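Local coordinates for hypothetical protein EF0006 (Enterococcus faecalis, PDB 2GMQ), which is of unknown function but, as a plasmid-encoded PrgU-like protein, probably takes part in the response to enterococcal sex pheromones, at residues G12-T24 and I58-G70. Numbering follows the deposited sequence.
Sequences GMKEIAIQEKDLT and IQEITTLNIIKNG
Ile16 and Ile18 exchange backbone hydrogen bonds with strand 63-68, making 15-19 the outermost strand within this chain, parallel to 63-68, in a mixed three-stranded sheet that 71-76 completes on the antiparallel side. Ile16 N gives to Thr63 O nearly along the C=O axis, and Ile16 O takes Asn65 N at 2.8 Å. Ile18 repeats the pattern with Asn65 O and Ile67 N, both donors sitting above the carbonyl planes they address. Glu20 N, just past the strand, closes the ladder on Ile67 O (2.7 Å), which also accepts from a water held by Lys21 N.

Ahead of the strands, Thr62 grips Lys14 twice: its N bonds Lys14 O, and its OG1, placed between its own N and carbonyl carbon (chi1 61°), accepts Lys14 N at 3.0 Å. A second water bridges Gly12 O and Glu60 O.

Apolar packing fills the face carrying Ile16, Ile18, Leu64 and Ile66. Ile16 CG2 lies 3.5 Å from Leu64 CD2, the two side chains running alongside each other, and also meets the methyl branch of Ile61; Phe97 of strand 94-98 covers Ile61 and Leu64. Further on, Leu23 CD1 reaches Ile66 CG1 and CD1.

The other face carries Ala17 and Asn65, which pack on Tyr49 of a second subunit; along the 15-19 edge, Ala17 N and Gln19 N donate to Asn50 OD1 and Glu46 OE1, respectively, of that subunit. Lys68, fully extended, runs beside Glu20 to a long, weak salt bridge, Lys68 NZ to Glu20 OE1 3.5 Å. Glu15 sets its carboxylate at 90° to the Asn65 amide, and one water joins them, donating to Glu15 OE2 at 2.6 Å and accepting from Asn65 ND2.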
loop_
_atom_site.group_PDB
_atom_site.type_symbol
_atom_site.label_atom_id
_atom_site.label_comp_id
_atom_site.label_asym_id
_atom_site.label_seq_id
_atom_site.Cartn_x
_atom_site.Cartn_y
_atom_site.Cartn_z
ATOM N N GLY A 12 35.817 12.150 -1.983
ATOM C CA GLY A 12 35.170 11.996 -3.315
ATOM C C GLY A 12 33.733 11.505 -3.202
ATOM O O GLY A 12 33.113 11.601 -2.129
HETATM N N MSE A 13 33.222 10.958 -4.311
HETATM C CA MSE A 13 31.850 10.438 -4.429
HETATM C C MSE A 13 31.515 9.244 -3.457
HETATM O O MSE A 13 32.337 8.382 -3.171
HETATM C CB MSE A 13 31.553 10.110 -5.923
HETATM C CG MSE A 13 31.613 11.355 -6.918
HETATM SE SE MSE A 13 32.442 11.322 -8.859
HETATM C CE MSE A 13 34.310 10.778 -8.398
ATOM N N LYS A 14 30.314 9.244 -2.900
ATOM C CA LYS A 14 29.772 8.062 -2.205
ATOM C C LYS A 14 28.272 8.037 -2.528
ATOM O O LYS A 14 27.611 9.031 -2.329
ATOM C CB LYS A 14 29.978 8.126 -0.701
ATOM C CG LYS A 14 29.547 6.870 -0.007
ATOM C CD LYS A 14 29.706 7.000 1.486
ATOM C CE LYS A 14 29.679 5.643 2.188
ATOM N NZ LYS A 14 28.315 5.049 1.955
ATOM N N GLU A 15 27.771 6.897 -3.000
ATOM C CA GLU A 15 26.456 6.763 -3.609
ATOM C C GLU A 15 25.695 5.707 -2.802
ATOM O O GLU A 15 26.313 4.683 -2.353
ATOM C CB GLU A 15 26.582 6.308 -5.067
ATOM C CG GLU A 15 25.222 6.281 -5.738
ATOM C CD GLU A 15 25.260 6.054 -7.252
ATOM O OE1 GLU A 15 26.169 6.638 -7.929
ATOM O OE2 GLU A 15 24.335 5.357 -7.778
ATOM N N ILE A 16 24.468 6.006 -2.484
ATOM C CA ILE A 16 23.664 5.001 -1.822
ATOM C C ILE A 16 22.331 4.908 -2.569
ATOM O O ILE A 16 21.772 5.975 -2.962
ATOM C CB ILE A 16 23.442 5.321 -0.321
ATOM C CG1 ILE A 16 22.561 4.194 0.275
ATOM C CG2 ILE A 16 22.583 6.600 -0.163
ATOM C CD1 ILE A 16 22.484 4.131 1.834
ATOM N N ALA A 17 21.860 3.667 -2.828
ATOM C CA ALA A 17 20.592 3.480 -3.500
ATOM C C ALA A 17 19.521 3.397 -2.382
ATOM O O ALA A 17 19.749 2.713 -1.355
ATOM C CB ALA A 17 20.585 2.204 -4.310
ATOM N N ILE A 18 18.405 4.094 -2.572
ATOM C CA ILE A 18 17.255 3.880 -1.691
ATOM C C ILE A 18 16.005 3.733 -2.524
ATOM O O ILE A 18 15.789 4.521 -3.501
ATOM C CB ILE A 18 17.147 5.082 -0.719
ATOM C CG1 ILE A 18 18.450 5.392 -0.002
ATOM C CG2 ILE A 18 15.945 4.905 0.224
ATOM C CD1 ILE A 18 18.380 6.509 1.026
ATOM N N GLN A 19 15.212 2.691 -2.267
ATOM C CA GLN A 19 13.930 2.509 -2.951
ATOM C C GLN A 19 12.996 3.664 -2.651
ATOM O O GLN A 19 12.892 4.163 -1.553
ATOM C CB GLN A 19 13.261 1.155 -2.668
ATOM C CG GLN A 19 13.133 0.833 -1.205
ATOM C CD GLN A 19 12.538 -0.550 -0.946
ATOM O OE1 GLN A 19 12.166 -1.295 -1.879
ATOM N NE2 GLN A 19 12.266 -0.818 0.342
ATOM N N GLU A 20 12.439 4.202 -3.723
ATOM C CA GLU A 20 11.563 5.344 -3.619
ATOM C C GLU A 20 10.463 5.170 -2.542
ATOM O O GLU A 20 10.038 6.160 -1.909
ATOM C CB GLU A 20 10.906 5.571 -4.980
ATOM C CG GLU A 20 10.175 6.863 -5.063
ATOM C CD GLU A 20 8.688 6.718 -4.710
ATOM O OE1 GLU A 20 8.143 5.621 -4.390
ATOM O OE2 GLU A 20 8.019 7.745 -4.771
ATOM N N LYS A 21 9.907 3.945 -2.336
ATOM C CA LYS A 21 8.815 3.751 -1.406
ATOM C C LYS A 21 9.208 4.024 0.035
ATOM O O LYS A 21 8.335 4.064 0.905
ATOM C CB LYS A 21 8.223 2.333 -1.540
ATOM C CG LYS A 21 9.159 1.168 -1.311
ATOM C CD LYS A 21 8.500 -0.179 -1.198
ATOM C CE LYS A 21 8.638 -1.026 -2.448
ATOM N NZ LYS A 21 7.973 -2.425 -2.341
ATOM N N ASP A 22 10.526 4.086 0.269
ATOM C CA ASP A 22 11.042 4.411 1.622
ATOM C C ASP A 22 11.309 5.897 1.862
ATOM O O ASP A 22 11.860 6.234 2.941
ATOM C CB ASP A 22 12.313 3.604 1.901
ATOM C CG ASP A 22 12.024 2.171 2.277
ATOM O OD1 ASP A 22 10.883 1.853 2.697
ATOM O OD2 ASP A 22 12.948 1.338 2.150
ATOM N N LEU A 23 10.905 6.765 0.897
ATOM C CA LEU A 23 11.168 8.175 0.950
ATOM C C LEU A 23 9.885 8.992 0.968
ATOM O O LEU A 23 8.903 8.637 0.273
ATOM C CB LEU A 23 11.999 8.615 -0.264
ATOM C CG LEU A 23 13.359 7.867 -0.417
ATOM C CD1 LEU A 23 14.010 8.389 -1.805
ATOM C CD2 LEU A 23 14.230 8.158 0.765
ATOM N N THR A 24 9.890 10.053 1.777
ATOM C CA THR A 24 8.886 11.085 1.686
ATOM C C THR A 24 9.536 12.193 0.878
ATOM O O THR A 24 10.464 12.819 1.356
ATOM C CB THR A 24 8.450 11.525 3.093
ATOM O OG1 THR A 24 7.900 10.361 3.767
ATOM C CG2 THR A 24 7.414 12.615 3.017
ATOM N N ILE A 58 26.557 10.226 7.473
ATOM C CA ILE A 58 25.509 10.644 6.480
ATOM C C ILE A 58 26.102 11.657 5.487
ATOM O O ILE A 58 25.747 11.673 4.254
ATOM C CB ILE A 58 24.217 11.164 7.200
ATOM C CG1 ILE A 58 23.133 11.492 6.161
ATOM C CG2 ILE A 58 24.558 12.314 8.161
ATOM C CD1 ILE A 58 21.745 11.944 6.728
ATOM N N GLN A 59 27.025 12.496 5.968
ATOM C CA GLN A 59 27.533 13.571 5.122
ATOM C C GLN A 59 28.585 13.098 4.109
ATOM O O GLN A 59 29.044 13.893 3.316
ATOM C CB GLN A 59 27.932 14.799 5.962
ATOM C CG GLN A 59 26.650 15.458 6.552
ATOM C CD GLN A 59 26.796 16.922 6.957
ATOM O OE1 GLN A 59 27.892 17.414 7.238
ATOM N NE2 GLN A 59 25.666 17.607 7.048
ATOM N N GLU A 60 28.918 11.802 4.110
ATOM C CA GLU A 60 29.783 11.192 3.091
ATOM C C GLU A 60 29.031 10.945 1.764
ATOM O O GLU A 60 29.617 10.875 0.693
ATOM C CB GLU A 60 30.335 9.861 3.602
ATOM C CG GLU A 60 30.985 9.940 4.988
ATOM C CD GLU A 60 31.873 8.756 5.300
ATOM O OE1 GLU A 60 31.977 7.816 4.482
ATOM O OE2 GLU A 60 32.466 8.764 6.392
ATOM N N ILE A 61 27.712 10.815 1.856
ATOM C CA ILE A 61 26.888 10.505 0.700
ATOM C C ILE A 61 26.791 11.749 -0.218
ATOM O O ILE A 61 26.418 12.810 0.222
ATOM C CB ILE A 61 25.466 10.100 1.139
ATOM C CG1 ILE A 61 25.471 8.731 1.900
ATOM C CG2 ILE A 61 24.601 9.991 -0.083
ATOM C CD1 ILE A 61 24.308 8.474 2.908
ATOM N N THR A 62 27.165 11.584 -1.473
ATOM C CA THR A 62 27.074 12.647 -2.476
ATOM C C THR A 62 25.916 12.429 -3.486
ATOM O O THR A 62 25.522 13.383 -4.159
ATOM C CB THR A 62 28.367 12.749 -3.263
ATOM O OG1 THR A 62 28.632 11.505 -3.952
ATOM C CG2 THR A 62 29.484 13.090 -2.323
ATOM N N THR A 63 25.430 11.192 -3.600
ATOM C CA THR A 63 24.454 10.787 -4.589
ATOM C C THR A 63 23.477 9.750 -4.011
ATOM O O THR A 63 23.901 8.768 -3.342
ATOM C CB THR A 63 25.219 10.084 -5.738
ATOM O OG1 THR A 63 26.196 11.001 -6.226
ATOM C CG2 THR A 63 24.225 9.747 -6.875
ATOM N N LEU A 64 22.194 9.995 -4.242
ATOM C CA LEU A 64 21.154 8.978 -3.924
ATOM C C LEU A 64 20.706 8.402 -5.249
ATOM O O LEU A 64 20.380 9.165 -6.202
ATOM C CB LEU A 64 19.919 9.579 -3.266
ATOM C CG LEU A 64 20.067 10.348 -1.982
ATOM C CD1 LEU A 64 18.691 10.710 -1.430
ATOM C CD2 LEU A 64 20.971 9.641 -0.931
ATOM N N ASN A 65 20.723 7.059 -5.315
ATOM C CA ASN A 65 20.191 6.346 -6.494
ATOM C C ASN A 65 18.760 5.877 -6.160
ATOM O O ASN A 65 18.580 4.868 -5.432
ATOM C CB ASN A 65 21.125 5.210 -6.834
ATOM C CG ASN A 65 20.809 4.532 -8.137
ATOM O OD1 ASN A 65 20.034 5.041 -8.965
ATOM N ND2 ASN A 65 21.446 3.367 -8.367
ATOM N N ILE A 66 17.754 6.597 -6.659
ATOM C CA ILE A 66 16.370 6.289 -6.330
ATOM C C ILE A 66 15.877 5.131 -7.167
ATOM O O ILE A 66 16.007 5.148 -8.395
ATOM C CB ILE A 66 15.406 7.577 -6.404
ATOM C CG1 ILE A 66 15.954 8.558 -5.321
ATOM C CG2 ILE A 66 13.993 7.150 -6.169
ATOM C CD1 ILE A 66 15.320 9.907 -5.304
ATOM N N ILE A 67 15.366 4.112 -6.487
ATOM C CA ILE A 67 14.951 2.868 -7.162
ATOM C C ILE A 67 13.437 2.677 -7.119
ATOM O O ILE A 67 12.829 2.747 -6.015
ATOM C CB ILE A 67 15.558 1.578 -6.341
ATOM C CG1 ILE A 67 17.081 1.682 -6.063
ATOM C CG2 ILE A 67 15.176 0.290 -7.106
ATOM C CD1 ILE A 67 17.803 1.989 -7.496
ATOM N N LYS A 68 12.811 2.301 -8.251
ATOM C CA LYS A 68 11.362 2.066 -8.266
ATOM C C LYS A 68 10.943 1.492 -9.587
ATOM O O LYS A 68 11.420 1.958 -10.646
ATOM C CB LYS A 68 10.611 3.348 -8.048
ATOM C CG LYS A 68 9.111 3.209 -8.233
ATOM C CD LYS A 68 8.467 4.439 -7.736
ATOM C CE LYS A 68 6.922 4.250 -7.921
ATOM N NZ LYS A 68 6.250 5.390 -7.309
ATOM N N ASN A 69 10.034 0.518 -9.535
ATOM C CA ASN A 69 9.396 0.004 -10.773
ATOM C C ASN A 69 10.464 -0.470 -11.728
ATOM O O ASN A 69 10.349 -0.299 -12.917
ATOM C CB ASN A 69 8.507 1.071 -11.410
ATOM C CG ASN A 69 7.198 1.295 -10.631
ATOM O OD1 ASN A 69 6.826 0.478 -9.766
ATOM N ND2 ASN A 69 6.503 2.381 -10.925
ATOM N N GLY A 70 11.509 -1.072 -11.158
ATOM C CA GLY A 70 12.615 -1.626 -11.925
ATOM C C GLY A 70 13.488 -0.621 -12.613
ATOM O O GLY A 70 14.310 -0.987 -13.435
HETATM O O HOH W 1 32.331 10.853 0.276
HETATM O O HOH W 2 23.731 3.035 -6.749
HETATM O O HOH W 3 10.297 1.928 -4.560
#